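Local coordinates for argininosuccinate lyase (Chelativorans sp., PDB 6RXA), which catalyses reversible C-N bond cleavage as an EDDS lyase of the aspartase/fumarase superfamily, here a variant engineered for enantioselective synthesis of dipeptide-sweetener synthons, at the interface of chains A and B. Numbering follows the deposited sequence. Chains: chain A/B, Argininosuccinate lyase.

The interface of chains A and B. Residues chain A 11, 280-283; chain B 383, 386-387.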
loop_
_atom_site.group_PDB
_atom_site.type_symbol
_atom_site.label_atom_id
_atom_site.label_comp_id
_atom_site.label_asym_id
_atom_site.label_seq_id
_atom_site.Cartn_x
_atom_site.Cartn_y
_atom_site.Cartn_z
ATOM N N ILE A 11 -11.110 -23.925 -27.617
ATOM C CA ILE A 11 -10.471 -24.553 -28.762
ATOM C C ILE A 11 -9.368 -25.458 -28.238
ATOM O O ILE A 11 -8.886 -25.293 -27.116
ATOM C CB ILE A 11 -9.875 -23.510 -29.726
ATOM C CG1 ILE A 11 -8.813 -22.657 -29.025
ATOM C CG2 ILE A 11 -10.977 -22.627 -30.286
ATOM C CD1 ILE A 11 -8.135 -21.620 -29.936
ATOM N N SER A 280 -3.929 -21.499 -25.397
ATOM C CA SER A 280 -3.272 -20.387 -26.067
ATOM C C SER A 280 -3.739 -20.267 -27.506
ATOM O O SER A 280 -3.993 -21.269 -28.174
ATOM C CB SER A 280 -1.759 -20.635 -26.085
ATOM O OG SER A 280 -1.084 -19.812 -27.015
ATOM N N SER A 281 -3.807 -19.014 -27.983
ATOM C CA SER A 281 -4.162 -18.746 -29.376
ATOM C C SER A 281 -3.080 -19.191 -30.354
ATOM O O SER A 281 -3.352 -19.290 -31.558
ATOM C CB SER A 281 -4.446 -17.248 -29.579
ATOM O OG SER A 281 -3.297 -16.451 -29.309
ATOM N N ILE A 282 -1.865 -19.460 -29.867
ATOM C CA ILE A 282 -0.728 -19.809 -30.707
ATOM C C ILE A 282 -0.148 -21.180 -30.372
ATOM O O ILE A 282 0.190 -21.944 -31.277
ATOM C CB ILE A 282 0.361 -18.713 -30.645
ATOM C CG1 ILE A 282 1.662 -19.176 -31.298
ATOM C CG2 ILE A 282 0.651 -18.272 -29.203
ATOM C CD1 ILE A 282 2.661 -18.039 -31.476
ATOM N N MET A 283 -0.005 -21.512 -29.079
ATOM C CA MET A 283 0.675 -22.730 -28.649
ATOM C C MET A 283 -0.332 -23.838 -28.375
ATOM O O MET A 283 -0.998 -23.814 -27.329
ATOM C CB MET A 283 1.481 -22.427 -27.378
ATOM C CG MET A 283 2.648 -21.479 -27.588
ATOM S SD MET A 283 3.452 -20.927 -26.076
ATOM C CE MET A 283 2.204 -19.855 -25.366
ATOM N N ARG B 383 -5.618 -20.931 -37.516
ATOM C CA ARG B 383 -6.590 -21.491 -36.579
ATOM C C ARG B 383 -6.844 -22.972 -36.859
ATOM O O ARG B 383 -6.949 -23.767 -35.920
ATOM C CB ARG B 383 -7.873 -20.654 -36.611
ATOM C CG ARG B 383 -8.847 -20.881 -35.454
ATOM C CD ARG B 383 -8.189 -20.735 -34.086
ATOM N NE ARG B 383 -7.506 -19.450 -33.938
ATOM C CZ ARG B 383 -6.349 -19.285 -33.312
ATOM N NH1 ARG B 383 -5.803 -18.073 -33.245
ATOM N NH2 ARG B 383 -5.736 -20.321 -32.749
ATOM N N HIS B 386 -3.757 -25.019 -35.792
ATOM C CA HIS B 386 -3.697 -25.110 -34.336
ATOM C C HIS B 386 -4.592 -26.226 -33.818
ATOM O O HIS B 386 -4.180 -27.008 -32.952
ATOM C CB HIS B 386 -4.083 -23.744 -33.783
ATOM C CG HIS B 386 -4.193 -23.677 -32.297
ATOM N ND1 HIS B 386 -5.242 -24.245 -31.605
ATOM C CD2 HIS B 386 -3.417 -23.063 -31.376
ATOM C CE1 HIS B 386 -5.091 -23.998 -30.314
ATOM N NE2 HIS B 386 -4.000 -23.272 -30.149
ATOM N N GLU B 387 -5.805 -26.349 -34.361
ATOM C CA GLU B 387 -6.716 -27.388 -33.891
ATOM C C GLU B 387 -6.176 -28.783 -34.187
ATOM O O GLU B 387 -6.340 -29.704 -33.375
ATOM C CB GLU B 387 -8.093 -27.201 -34.535
ATOM C CG GLU B 387 -9.242 -27.893 -33.802
ATOM C CD GLU B 387 -9.478 -27.341 -32.398
ATOM O OE1 GLU B 387 -9.688 -28.152 -31.473
ATOM O OE2 GLU B 387 -9.457 -26.105 -32.219
#
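A:Ile11, in the N-terminal segment of chain A, packs against helix 382-399 of chain B, where B:His386 and B:Arg383 also reach the loop 280-283 of chain A. With 43 Å² buried, A:Ile11 crosses both of these side chains at about a right angle. Its CG1 branch sits between backbone N and carbonyl carbon (chi1 60°) and extends outward, carrying the terminal methyl CD1 to 3.9 Å from ring carbon CE1 of B:His386. CD1 also lies near the guanidinium NH2 of B:Arg383, while CB faces the carboxylate of B:Glu387, which is poorly ordered, so this contact is uncertain.

The imidazole of B:His386 donates from NE2 to the backbone O of A:Ser280 at 2.8 Å. The approach runs nearly along the C=O axis, but the oxygen is tilted 31° from the ring plane, so the bond is bent. B:Arg383 curls back through bends at chi2 and chi3 and grips the backbone O of A:Ser281 end-on with two nitrogens, NH2 at 2.9 Å and NH1 at 3.2 Å. That oxygen lies in the guanidinium plane; NH1 meets it on a lone pair in the carbonyl plane, whereas NH2 comes in tilted. NH2 also sits over one face of the B:His386 ring, toward its rim. Shortening B:Arg383 to an alanine is likely to leave the A:Ser281 carbonyl without these two donors and the imidazole freer to turn, its NH2 cover gone.

Within the loop, the hydroxyl OG of A:Ser280 accepts the backbone N-H groups of A:Met283, at 2.9 Å, and of A:Ile282, two bonds that probably help fix the turn. In other structures of this enzyme both serines bind succinate, and A:Ser281 also fumarate; neither ligand is bound to this chain here. The segment belongs to the superfamily's mobile signature loop, in which A:Ser280 is the catalytic base. By anchoring its carbonyls, the neighbouring subunit probably helps position this loop within the tetramer.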